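Local coordinates for fiber protein (Snake adenovirus 1, PDB 4UMI) that probably forms trimeric spikes at the capsid vertices and, through the head domain present here, attaches the virion to its host-cell receptor, at residues L105-E110 with S153-S158; T135-S140 with S199-Y204; G146-P151 with G184-E189. One frame throughout, in Å; residues are numbered along the deposited sequence. Where two conformers were deposited one is given.

Interaction 1 (L105-E110 with S153-S158); sequences LDIAEE and SAELSS
Glu109 reaches from strand 101-112 to Ser153, the N-cap of helix 154-161, and its carboxylate takes two hydrogen bonds there. The contact thus joins a strand of the fibre head, outermost in its sheet within this chain, to the first turn of the helix; segments 105-110 and 154-158 run at 117° to each other.

The polar part is concentrated on this one carboxylate. OE2 of Glu109 accepts from the backbone N of Ser153 at 2.8 Å through its syn lone pair, in a nearly straight bond. OE1 of Glu109 receives the hydroxyl OG of Ser153 at 2.6 Å, also on the syn side but 21° out of the carboxylate plane. Two bonds to one residue fix the rotation of the carboxylate, and the extended chain of Glu109 carries it across the gap. OG of Ser153 does double duty: turned between its own backbone N and carbonyl carbon (chi1 70°), it donates to Glu109 and accepts from Leu156 N at 3.0 Å, the capping bond. A carboxylate at the N-terminal end of a helix would probably also be favoured by the helix dipole.

Van der Waals packing flanks this grip: CB and CD2 of Leu156 lie against the carboxylate of Glu109, CB 3.5 Å from its OE1. Two residues earlier on the strand, Ile107 and Glu155 approach from opposite directions, and CD1 of Ile107 makes an aliphatic contact with CG of Glu155 at 3.7 Å. Pro97 and Leu96 of the second subunit pack on Ile107 and Glu155 respectively, placing this end of the contact at the trimer interface.

Within the helical turn, Ser153 O is shared by Ser157 N and Ser157 OG, which reach it from opposite faces of the carbonyl plane, with OG 2.8 Å from Ser153 O.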
ATOM      1  N   LEU A 105       6.347 -15.835   4.788  1.00 18.92           N
ATOM      2  CA  LEU A 105       7.383 -15.062   5.481  1.00 18.45           C
ATOM      3  C   LEU A 105       6.779 -13.764   5.976  1.00 17.57           C
ATOM      4  O   LEU A 105       6.071 -13.109   5.247  1.00 16.74           O
ATOM      5  CB  LEU A 105       8.517 -14.682   4.521  1.00 19.29           C
ATOM      6  CG  LEU A 105       9.689 -13.893   5.099  1.00 20.98           C
ATOM      7  CD1 LEU A 105      10.543 -14.760   6.007  1.00 22.65           C
ATOM      8  CD2 LEU A 105      10.534 -13.289   3.991  1.00 22.72           C
ATOM      9  N   ASP A 106       7.112 -13.375   7.205  1.00 17.65           N
ATOM     10  CA  ASP A 106       6.767 -12.050   7.691  1.00 16.52           C
ATOM     11  C   ASP A 106       7.735 -11.669   8.780  1.00 17.17           C
ATOM     12  O   ASP A 106       7.648 -12.216   9.871  1.00 19.76           O
ATOM     13  CB  ASP A 106       5.298 -11.981   8.143  1.00 18.87           C
ATOM     14  CG  ASP A 106       4.718 -10.578   8.102  1.00 20.98           C
ATOM     15  OD1 ASP A 106       5.428  -9.673   7.674  1.00 23.44           O
ATOM     16  OD2 ASP A 106       3.520 -10.403   8.429  1.00 26.94           O
ATOM     17  N   ILE A 107       8.705 -10.801   8.449  1.00 16.06           N
ATOM     18  CA  ILE A 107       9.777 -10.422   9.370  1.00 16.12           C
ATOM     19  C   ILE A 107       9.921  -8.901   9.377  1.00 16.44           C
ATOM     20  O   ILE A 107       9.546  -8.232   8.433  1.00 15.31           O
ATOM     21  CB  ILE A 107      11.147 -11.065   8.977  1.00 18.53           C
ATOM     22  CG1 ILE A 107      11.640 -10.634   7.587  1.00 19.01           C
ATOM     23  CG2 ILE A 107      11.097 -12.578   9.079  1.00 19.67           C
ATOM     24  CD1 ILE A 107      13.041 -11.069   7.179  1.00 21.40           C
ATOM     25  N   ALA A 108      10.485  -8.341  10.421  1.00 17.05           N
ATOM     26  CA  ALA A 108      10.761  -6.933  10.517  1.00 16.25           C
ATOM     27  C   ALA A 108      12.082  -6.710  11.192  1.00 16.65           C
ATOM     28  O   ALA A 108      12.536  -7.536  11.995  1.00 18.29           O
ATOM     29  CB  ALA A 108       9.688  -6.194  11.259  1.00 18.24           C
ATOM     30  N   GLU A 109      12.708  -5.568  10.905  1.00 16.70           N
ATOM     31  CA  GLU A 109      14.055  -5.291  11.400  1.00 17.54           C
ATOM     32  C   GLU A 109      14.237  -3.779  11.464  1.00 16.12           C
ATOM     33  O   GLU A 109      13.752  -3.058  10.582  1.00 16.79           O
ATOM     34  CB  GLU A 109      15.020  -5.910  10.392  1.00 21.83           C
ATOM     35  CG  GLU A 109      16.467  -5.921  10.751  1.00 23.25           C
ATOM     36  CD  GLU A 109      17.206  -6.797   9.772  1.00 21.79           C
ATOM     37  OE1 GLU A 109      16.684  -7.897   9.394  1.00 25.76           O
ATOM     38  OE2 GLU A 109      18.314  -6.393   9.396  1.00 25.46           O
ATOM     39  N   GLU A 110      14.988  -3.301  12.444  1.00 16.47           N
ATOM     40  CA  GLU A 110      15.307  -1.893  12.594  1.00 16.56           C
ATOM     41  C   GLU A 110      16.751  -1.695  12.177  1.00 17.07           C
ATOM     42  O   GLU A 110      17.618  -2.446  12.621  1.00 20.76           O
ATOM     43  CB  GLU A 110      15.115  -1.477  14.050  1.00 21.64           C
ATOM     44  CG  GLU A 110      15.277   0.007  14.290  1.00 25.10           C
ATOM     45  CD  GLU A 110      14.037   0.794  13.976  1.00 32.79           C
ATOM     46  OE1 GLU A 110      12.941   0.200  13.931  1.00 33.44           O
ATOM     47  OE2 GLU A 110      14.170   2.017  13.763  1.00 39.92           O
ATOM     48  N   SER A 153      20.471  -7.748   8.288  1.00 20.80           N
ATOM     49  CA  SER A 153      20.636  -9.174   8.589  1.00 21.23           C
ATOM     50  C   SER A 153      20.815 -10.023   7.330  1.00 22.21           C
ATOM     51  O   SER A 153      20.449  -9.617   6.224  1.00 21.03           O
ATOM     52  CB  SER A 153      19.434  -9.697   9.362  1.00 20.78           C
ATOM     53  OG  SER A 153      18.269  -9.768   8.564  1.00 21.70           O
ATOM     54  N   ALA A 154      21.362 -11.227   7.493  1.00 21.49           N
ATOM     55  CA  ALA A 154      21.448 -12.148   6.385  1.00 21.30           C
ATOM     56  C   ALA A 154      20.077 -12.459   5.824  1.00 20.85           C
ATOM     57  O   ALA A 154      19.912 -12.607   4.623  1.00 21.61           O
ATOM     58  CB  ALA A 154      22.110 -13.429   6.837  1.00 24.29           C
ATOM     59  N   GLU A 155      19.084 -12.599   6.702  1.00 20.44           N
ATOM     60  CA  GLU A 155      17.743 -12.956   6.246  1.00 19.75           C
ATOM     61  C   GLU A 155      17.127 -11.842   5.416  1.00 18.60           C
ATOM     62  O   GLU A 155      16.591 -12.102   4.336  1.00 19.73           O
ATOM     63  CB  GLU A 155      16.852 -13.298   7.420  1.00 21.25           C
ATOM     64  CG  GLU A 155      15.515 -13.868   6.988  1.00 23.99           C
ATOM     65  CD  GLU A 155      14.666 -14.435   8.127  1.00 26.63           C
ATOM     66  OE1 GLU A 155      14.998 -14.266   9.313  1.00 29.75           O
ATOM     67  OE2 GLU A 155      13.626 -15.022   7.798  1.00 27.85           O
ATOM     68  N   LEU A 156      17.218 -10.605   5.907  1.00 18.46           N
ATOM     69  CA  LEU A 156      16.682  -9.479   5.126  1.00 18.42           C
ATOM     70  C   LEU A 156      17.446  -9.302   3.815  1.00 19.07           C
ATOM     71  O   LEU A 156      16.844  -9.045   2.760  1.00 18.78           O
ATOM     72  CB  LEU A 156      16.703  -8.204   5.939  1.00 18.20           C
ATOM     73  CG  LEU A 156      16.086  -6.981   5.266  1.00 18.69           C
ATOM     74  CD1 LEU A 156      14.651  -7.195   4.806  1.00 19.10           C
ATOM     75  CD2 LEU A 156      16.155  -5.795   6.202  1.00 19.61           C
ATOM     76  N   SER A 157      18.765  -9.501   3.878  1.00 19.04           N
ATOM     77  CA  SER A 157      19.592  -9.371   2.712  1.00 19.37           C
ATOM     78  C   SER A 157      19.179 -10.396   1.663  1.00 18.93           C
ATOM     79  O   SER A 157      19.085 -10.066   0.491  1.00 20.03           O
ATOM     80  CB  SER A 157      21.080  -9.512   3.064  1.00 21.31           C
ATOM     81  OG  SER A 157      21.524  -8.436   3.882  1.00 23.16           O
ATOM     82  N   SER A 158      18.925 -11.649   2.081  1.00 20.91           N
ATOM     83  CA  SER A 158      18.454 -12.697   1.186  0.50 23.12           C
ATOM     84  C   SER A 158      17.146 -12.293   0.505  1.00 20.24           C
ATOM     85  O   SER A 158      16.985 -12.432  -0.699  1.00 21.37           O
ATOM     86  CB  SER A 158      18.265 -14.009   1.972  0.50 22.34           C
ATOM     87  OG  SER A 158      17.805 -15.072   1.146  0.50 27.61           O
TER

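Interaction 2 (T135-S140 with S199-Y204); sequences TLFAYS and SGSSFY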
ATOM      1  N   THR A 135       6.705  -8.397  -0.611  1.00 12.26           N
ATOM      2  CA  THR A 135       6.520  -6.977  -0.304  1.00 11.78           C
ATOM      3  C   THR A 135       7.523  -6.494   0.729  1.00 11.64           C
ATOM      4  O   THR A 135       7.705  -7.117   1.776  1.00 12.72           O
ATOM      5  CB  THR A 135       5.107  -6.703   0.231  1.00 11.99           C
ATOM      6  OG1 THR A 135       4.118  -7.207  -0.677  1.00 13.47           O
ATOM      7  CG2 THR A 135       4.856  -5.228   0.445  1.00 13.18           C
ATOM      8  N   LEU A 136       8.164  -5.374   0.409  1.00 12.39           N
ATOM      9  CA  LEU A 136       9.001  -4.637   1.339  1.00 11.75           C
ATOM     10  C   LEU A 136       8.222  -3.407   1.845  1.00 11.64           C
ATOM     11  O   LEU A 136       7.811  -2.594   1.019  1.00 13.04           O
ATOM     12  CB  LEU A 136      10.280  -4.186   0.658  1.00 12.28           C
ATOM     13  CG  LEU A 136      11.266  -3.452   1.550  1.00 13.98           C
ATOM     14  CD1 LEU A 136      11.882  -4.371   2.600  1.00 16.04           C
ATOM     15  CD2 LEU A 136      12.365  -2.792   0.714  1.00 14.79           C
ATOM     16  N   PHE A 137       8.066  -3.273   3.146  1.00 11.74           N
ATOM     17  CA  PHE A 137       7.485  -2.114   3.764  1.00 11.68           C
ATOM     18  C   PHE A 137       8.619  -1.359   4.450  1.00 12.33           C
ATOM     19  O   PHE A 137       9.503  -1.959   5.047  1.00 13.15           O
ATOM     20  CB  PHE A 137       6.445  -2.512   4.819  1.00 12.85           C
ATOM     21  CG  PHE A 137       5.274  -3.276   4.308  1.00 12.24           C
ATOM     22  CD1 PHE A 137       5.251  -4.669   4.267  1.00 14.10           C
ATOM     23  CD2 PHE A 137       4.124  -2.596   3.952  1.00 14.24           C
ATOM     24  CE1 PHE A 137       4.085  -5.306   3.854  1.00 15.28           C
ATOM     25  CE2 PHE A 137       2.994  -3.247   3.527  1.00 15.47           C
ATOM     26  CZ  PHE A 137       2.974  -4.604   3.460  1.00 16.32           C
ATOM     27  N   ALA A 138       8.589  -0.034   4.313  1.00 11.38           N
ATOM     28  CA  ALA A 138       9.626   0.798   4.924  1.00 11.84           C
ATOM     29  C   ALA A 138       9.006   1.990   5.647  1.00 11.82           C
ATOM     30  O   ALA A 138       8.079   2.608   5.118  1.00 11.86           O
ATOM     31  CB  ALA A 138      10.559   1.338   3.857  1.00 12.99           C
ATOM     32  N   TYR A 139       9.530   2.323   6.818  1.00 12.62           N
ATOM     33  CA  TYR A 139       9.056   3.475   7.582  1.00 12.68           C
ATOM     34  C   TYR A 139      10.207   4.148   8.291  1.00 12.96           C
ATOM     35  O   TYR A 139      11.074   3.479   8.851  1.00 13.39           O
ATOM     36  CB  TYR A 139       8.039   3.033   8.668  1.00 13.98           C
ATOM     37  CG  TYR A 139       7.752   4.132   9.677  1.00 12.95           C
ATOM     38  CD1 TYR A 139       6.948   5.202   9.349  1.00 14.91           C
ATOM     39  CD2 TYR A 139       8.347   4.142  10.932  1.00 15.12           C
ATOM     40  CE1 TYR A 139       6.743   6.264  10.211  1.00 15.38           C
ATOM     41  CE2 TYR A 139       8.141   5.186  11.800  1.00 16.92           C
ATOM     42  CZ  TYR A 139       7.337   6.241  11.442  1.00 16.73           C
ATOM     43  OH  TYR A 139       7.129   7.309  12.278  1.00 20.76           O
ATOM     44  N   SER A 140      10.239   5.487   8.264  1.00 12.30           N
ATOM     45  CA  SER A 140      11.095   6.204   9.196  1.00 13.39           C
ATOM     46  C   SER A 140      10.340   7.451   9.657  1.00 14.42           C
ATOM     47  O   SER A 140       9.740   8.123   8.838  1.00 16.59           O
ATOM     48  CB  SER A 140      12.387   6.644   8.522  1.00 13.54           C
ATOM     49  OG  SER A 140      13.198   7.391   9.406  1.00 15.66           O
ATOM     50  N   SER A 199       6.024   6.493   5.172  1.00 12.42           N
ATOM     51  CA  SER A 199       5.921   5.067   4.931  1.00 11.36           C
ATOM     52  C   SER A 199       5.696   4.769   3.476  1.00 10.83           C
ATOM     53  O   SER A 199       5.206   5.608   2.730  1.00 11.70           O
ATOM     54  CB  SER A 199       4.794   4.443   5.759  1.00 11.63           C
ATOM     55  OG  SER A 199       3.499   4.848   5.364  1.00 12.22           O
ATOM     56  N   GLY A 200       6.103   3.581   3.051  1.00 11.77           N
ATOM     57  CA  GLY A 200       5.859   3.140   1.708  1.00 12.36           C
ATOM     58  C   GLY A 200       6.051   1.642   1.565  1.00 10.68           C
ATOM     59  O   GLY A 200       6.595   1.020   2.484  1.00 11.97           O
ATOM     60  N   SER A 201       5.683   1.104   0.417  1.00 11.35           N
ATOM     61  CA  SER A 201       5.902  -0.297   0.154  1.00 12.16           C
ATOM     62  C   SER A 201       6.205  -0.544  -1.280  1.00 11.91           C
ATOM     63  O   SER A 201       5.810   0.242  -2.165  1.00 14.16           O
ATOM     64  CB  SER A 201       4.751  -1.157   0.610  1.00 15.70           C
ATOM     65  OG  SER A 201       3.595  -0.833  -0.059  1.00 19.97           O
ATOM     66  N   SER A 202       6.907  -1.637  -1.549  1.00 11.72           N
ATOM     67  CA  SER A 202       7.276  -2.033  -2.893  1.00 12.28           C
ATOM     68  C   SER A 202       7.115  -3.534  -2.974  1.00 12.04           C
ATOM     69  O   SER A 202       7.625  -4.210  -2.089  1.00 13.16           O
ATOM     70  CB  SER A 202       8.747  -1.656  -3.124  1.00 14.25           C
ATOM     71  OG  SER A 202       9.258  -2.063  -4.391  1.00 14.97           O
ATOM     72  N   PHE A 203       6.464  -4.040  -4.005  1.00 11.18           N
ATOM     73  CA  PHE A 203       6.292  -5.487  -4.135  1.00 11.62           C
ATOM     74  C   PHE A 203       6.609  -5.948  -5.541  1.00 11.49           C
ATOM     75  O   PHE A 203       6.596  -5.182  -6.495  1.00 12.49           O
ATOM     76  CB  PHE A 203       4.907  -5.979  -3.662  1.00 12.20           C
ATOM     77  CG  PHE A 203       3.736  -5.460  -4.454  1.00 12.12           C
ATOM     78  CD1 PHE A 203       3.314  -6.094  -5.599  1.00 13.11           C
ATOM     79  CD2 PHE A 203       3.053  -4.317  -4.044  1.00 11.89           C
ATOM     80  CE1 PHE A 203       2.239  -5.613  -6.326  1.00 13.03           C
ATOM     81  CE2 PHE A 203       1.980  -3.867  -4.749  1.00 13.42           C
ATOM     82  CZ  PHE A 203       1.578  -4.501  -5.884  1.00 12.71           C
ATOM     83  N   TYR A 204       6.861  -7.243  -5.664  1.00 12.74           N
ATOM     84  CA  TYR A 204       6.838  -7.893  -6.962  1.00 13.32           C
ATOM     85  C   TYR A 204       6.000  -9.151  -6.827  1.00 13.87           C
ATOM     86  O   TYR A 204       5.875  -9.743  -5.765  1.00 14.51           O
ATOM     87  CB  TYR A 204       8.157  -8.157  -7.636  1.00 16.06           C
ATOM     88  CG  TYR A 204       8.995  -9.190  -6.971  1.00 16.69           C
ATOM     89  CD1 TYR A 204       9.830  -8.893  -5.892  1.00 17.82           C
ATOM     90  CD2 TYR A 204       9.074 -10.462  -7.473  1.00 19.08           C
ATOM     91  CE1 TYR A 204      10.667  -9.845  -5.308  1.00 20.55           C
ATOM     92  CE2 TYR A 204       9.919 -11.396  -6.924  1.00 23.39           C
ATOM     93  CZ  TYR A 204      10.708 -11.103  -5.835  1.00 22.88           C
ATOM     94  OH  TYR A 204      11.576 -12.045  -5.276  1.00 27.23           O
TER
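Thr135 faces Phe203 at one end of an antiparallel pairing that continues through Tyr139 and Ser199, joining strands 131-140 and 198-206 at the edge of a four-stranded sheet. Its tight part is the backbone: Leu136 with Ser202 and Ala138 with Gly200 are hydrogen-bonded pairs, each closed by two N-H to O bonds, the shortest from Leu136 N to Ser202 O at 2.8 Å. CA-H to O contacts fill the intervening positions, Ser201 CA lying 3.1 Å from Leu136 O. Thr135 OG1 comes within 3.3 Å of Phe203 CB, the two side chains pointing the same way. The face bearing Leu136, Ala138 and Ser202 is buried against strand 168-172, and Ser202 OG bonds to Leu169 O there.

Looser is the partly exposed pair Phe137 and Ser201, where ring atom CD2 meets Ser201 CB at 3.7 Å. Thr135 CG2 sits over one face of the Phe137 ring, toward its rim, and Lys133 of the second subunit makes a cation-pi contact with it.

Ser199 OG accepts a hydrogen bond from the backbone N of Phe203 of the second subunit. Strand 198-206 thus pairs by its backbone within its own chain and, through this hydroxyl, also binds a neighbouring subunit.

Interaction 3 (G146-P151 with G184-E189); sequences GPFKAP and GILTLE
Lys149 and Thr187 lie side by side on the outer face of an antiparallel pair formed by strands 148-151 and 185-190, the former being outermost within this chain in the second sheet of the head. Lys149 can be followed outward. Its CB stands 4.0 Å from the carbonyl O of Leu186. CG, directed away from its own carbonyl carbon (chi1 -74°), passes 3.6 Å from Thr187 OG1 and also meets Thr187 CG2. CD stays near the same hydroxyl, after which bends at chi3 and chi4 fold the chain back over Thr187: CE lies 3.4 Å from OG1, and NZ ends in a hydrogen bond to Thr187 OG1 at 2.8 Å. The ammonium is donor, so the threonine oxygen accepts. Glu189 is of opposite charge but its carboxylate does not touch the amine.

Beneath them, four backbone bonds hold the hydrogen-bonded pairs Phe148 with Leu188 and Ala150 with Leu186; the one from Leu188 N to Phe148 O measures 2.8 Å.

On the other face, Leu186 brings CD2 to the edge of the Phe148 ring, 4.1 Å from ring atom CD2, while Phe148 and Leu188 meet through their CB atoms. Leu111 packs on Phe148, Ala150 and Leu186, and Phe119 on Phe148 and Leu188, so this face closes on the other sheet as in a beta-sandwich. That face is wholly apolar and buried, whereas the outer one mixes an apolar contact of Pro151 CB with Ile185 CD1 and the Lys149-Thr187 bond, which satisfies part of the exposed amine.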
ATOM      1  N   GLY A 146      20.177  12.458   2.588  1.00 18.34           N
ATOM      2  CA  GLY A 146      21.057  11.776   1.639  1.00 18.30           C
ATOM      3  C   GLY A 146      20.731  10.296   1.727  1.00 16.76           C
ATOM      4  O   GLY A 146      19.840   9.884   2.461  1.00 17.73           O
ATOM      5  N   PRO A 147      21.438   9.460   0.966  1.00 18.00           N
ATOM      6  CA  PRO A 147      21.146   8.022   0.980  1.00 17.14           C
ATOM      7  C   PRO A 147      21.294   7.432   2.376  1.00 17.88           C
ATOM      8  O   PRO A 147      22.142   7.830   3.155  1.00 19.04           O
ATOM      9  CB  PRO A 147      22.171   7.459  -0.017  1.00 19.95           C
ATOM     10  CG  PRO A 147      22.503   8.621  -0.901  1.00 23.70           C
ATOM     11  CD  PRO A 147      22.486   9.794   0.004  1.00 19.25           C
ATOM     12  N   PHE A 148      20.434   6.473   2.685  1.00 16.40           N
ATOM     13  CA  PHE A 148      20.481   5.755   3.942  1.00 16.58           C
ATOM     14  C   PHE A 148      21.213   4.429   3.736  1.00 16.84           C
ATOM     15  O   PHE A 148      20.823   3.648   2.890  1.00 17.32           O
ATOM     16  CB  PHE A 148      19.058   5.488   4.430  1.00 16.64           C
ATOM     17  CG  PHE A 148      19.001   4.703   5.698  1.00 15.72           C
ATOM     18  CD1 PHE A 148      19.217   5.321   6.916  1.00 15.34           C
ATOM     19  CD2 PHE A 148      18.760   3.348   5.670  1.00 15.20           C
ATOM     20  CE1 PHE A 148      19.165   4.598   8.089  1.00 16.70           C
ATOM     21  CE2 PHE A 148      18.740   2.622   6.853  1.00 16.68           C
ATOM     22  CZ  PHE A 148      18.919   3.252   8.054  1.00 16.89           C
ATOM     23  N   LYS A 149      22.288   4.207   4.498  1.00 18.53           N
ATOM     24  CA  LYS A 149      23.074   3.005   4.405  1.00 19.09           C
ATOM     25  C   LYS A 149      23.241   2.401   5.781  1.00 19.88           C
ATOM     26  O   LYS A 149      23.610   3.086   6.733  1.00 21.77           O
ATOM     27  CB  LYS A 149      24.441   3.349   3.849  1.00 21.87           C
ATOM     28  CG  LYS A 149      24.426   3.658   2.384  1.00 27.81           C
ATOM     29  CD  LYS A 149      25.816   3.971   1.835  1.00 37.81           C
ATOM     30  CE  LYS A 149      26.358   2.880   0.913  1.00 45.59           C
ATOM     31  NZ  LYS A 149      25.761   2.893  -0.463  1.00 45.73           N
ATOM     32  N   ALA A 150      22.978   1.110   5.878  1.00 19.45           N
ATOM     33  CA  ALA A 150      23.118   0.425   7.159  1.00 20.39           C
ATOM     34  C   ALA A 150      23.185  -1.087   6.963  1.00 20.92           C
ATOM     35  O   ALA A 150      22.684  -1.621   5.981  1.00 21.30           O
ATOM     36  CB  ALA A 150      21.965   0.768   8.052  1.00 23.09           C
ATOM     37  N   PRO A 151      23.883  -1.772   7.878  1.00 22.91           N
ATOM     38  CA  PRO A 151      23.951  -3.214   7.825  1.00 22.62           C
ATOM     39  C   PRO A 151      22.602  -3.861   8.013  1.00 22.84           C
ATOM     40  O   PRO A 151      21.822  -3.421   8.861  1.00 23.42           O
ATOM     41  CB  PRO A 151      24.852  -3.570   9.016  1.00 27.27           C
ATOM     42  CG  PRO A 151      25.487  -2.313   9.458  1.00 33.92           C
ATOM     43  CD  PRO A 151      24.591  -1.207   9.040  1.00 24.39           C
ATOM     44  N   GLY A 184      25.569  -7.402   2.462  1.00 26.85           N
ATOM     45  CA  GLY A 184      24.898  -7.230   3.727  1.00 26.44           C
ATOM     46  C   GLY A 184      24.665  -5.782   4.149  1.00 23.89           C
ATOM     47  O   GLY A 184      24.323  -5.524   5.298  1.00 25.60           O
ATOM     48  N   ILE A 185      24.932  -4.823   3.259  1.00 23.30           N
ATOM     49  CA  ILE A 185      24.687  -3.399   3.553  1.00 22.11           C
ATOM     50  C   ILE A 185      23.492  -2.940   2.711  1.00 20.41           C
ATOM     51  O   ILE A 185      23.533  -3.052   1.493  1.00 20.53           O
ATOM     52  CB  ILE A 185      25.898  -2.513   3.201  1.00 23.39           C
ATOM     53  CG1 ILE A 185      27.154  -2.999   3.941  1.00 27.69           C
ATOM     54  CG2 ILE A 185      25.574  -1.051   3.478  1.00 24.77           C
ATOM     55  CD1 ILE A 185      27.067  -2.921   5.442  1.00 27.56           C
ATOM     56  N   LEU A 186      22.420  -2.485   3.366  1.00 20.24           N
ATOM     57  CA  LEU A 186      21.272  -1.933   2.657  1.00 19.35           C
ATOM     58  C   LEU A 186      21.566  -0.494   2.279  1.00 17.63           C
ATOM     59  O   LEU A 186      22.056   0.263   3.126  1.00 18.85           O
ATOM     60  CB  LEU A 186      20.064  -2.044   3.568  1.00 18.70           C
ATOM     61  CG  LEU A 186      18.768  -1.456   3.033  1.00 17.97           C
ATOM     62  CD1 LEU A 186      17.581  -2.228   3.576  1.00 19.32           C
ATOM     63  CD2 LEU A 186      18.605   0.016   3.347  1.00 18.19           C
ATOM     64  N   THR A 187      21.231  -0.127   1.050  1.00 16.75           N
ATOM     65  CA  THR A 187      21.228   1.252   0.625  1.00 17.09           C
ATOM     66  C   THR A 187      19.833   1.661   0.164  1.00 17.14           C
ATOM     67  O   THR A 187      19.223   0.911  -0.588  1.00 17.64           O
ATOM     68  CB  THR A 187      22.214   1.522  -0.519  1.00 19.37           C
ATOM     69  OG1 THR A 187      23.547   1.239  -0.081  1.00 23.38           O
ATOM     70  CG2 THR A 187      22.166   2.990  -0.996  1.00 21.47           C
ATOM     71  N   LEU A 188      19.368   2.829   0.638  1.00 16.02           N
ATOM     72  CA  LEU A 188      18.137   3.429   0.132  1.00 15.34           C
ATOM     73  C   LEU A 188      18.587   4.748  -0.476  1.00 14.91           C
ATOM     74  O   LEU A 188      18.984   5.669   0.251  1.00 17.82           O
ATOM     75  CB  LEU A 188      17.138   3.658   1.268  1.00 16.40           C
ATOM     76  CG  LEU A 188      15.950   4.591   0.867  1.00 18.65           C
ATOM     77  CD1 LEU A 188      15.054   4.059  -0.215  1.00 18.98           C
ATOM     78  CD2 LEU A 188      15.192   5.064   2.058  1.00 20.19           C
ATOM     79  N   GLU A 189      18.505   4.823  -1.792  1.00 14.95           N
ATOM     80  CA  GLU A 189      18.821   6.063  -2.516  1.00 16.23           C
ATOM     81  C   GLU A 189      17.538   6.830  -2.727  1.00 14.84           C
ATOM     82  O   GLU A 189      16.529   6.196  -2.944  1.00 16.51           O
ATOM     83  CB  GLU A 189      19.422   5.720  -3.889  1.00 19.34           C
ATOM     84  CG  GLU A 189      20.709   4.957  -3.821  1.00 27.89           C
ATOM     85  CD  GLU A 189      21.565   5.121  -5.035  1.00 42.38           C
ATOM     86  OE1 GLU A 189      21.043   5.424  -6.157  1.00 34.73           O
ATOM     87  OE2 GLU A 189      22.784   4.939  -4.847  1.00 48.06           O
TER

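How the interactions relate
From the N terminus, strand 101-112 comes first, and its residues 105-110 are met later by the first turn of helix 154-161, closing interaction 1. Strand 131-140 follows and opens interaction 2, which closes only when residues 199-204 return near the C terminus. Interaction 3 starts at 146-151, just before the helix, and closes at 184-189; it is nested within the loop of interaction 2. Interaction 1 crosses both others. Interactions 1 and 2 reach the same sheet and both touch the second subunit, whereas interaction 3 pairs strands 148-151 and 185-190 of the other sheet. Interactions 1 and 3 meet where Ser157 OG packs on Gly184, just before strand 185-190.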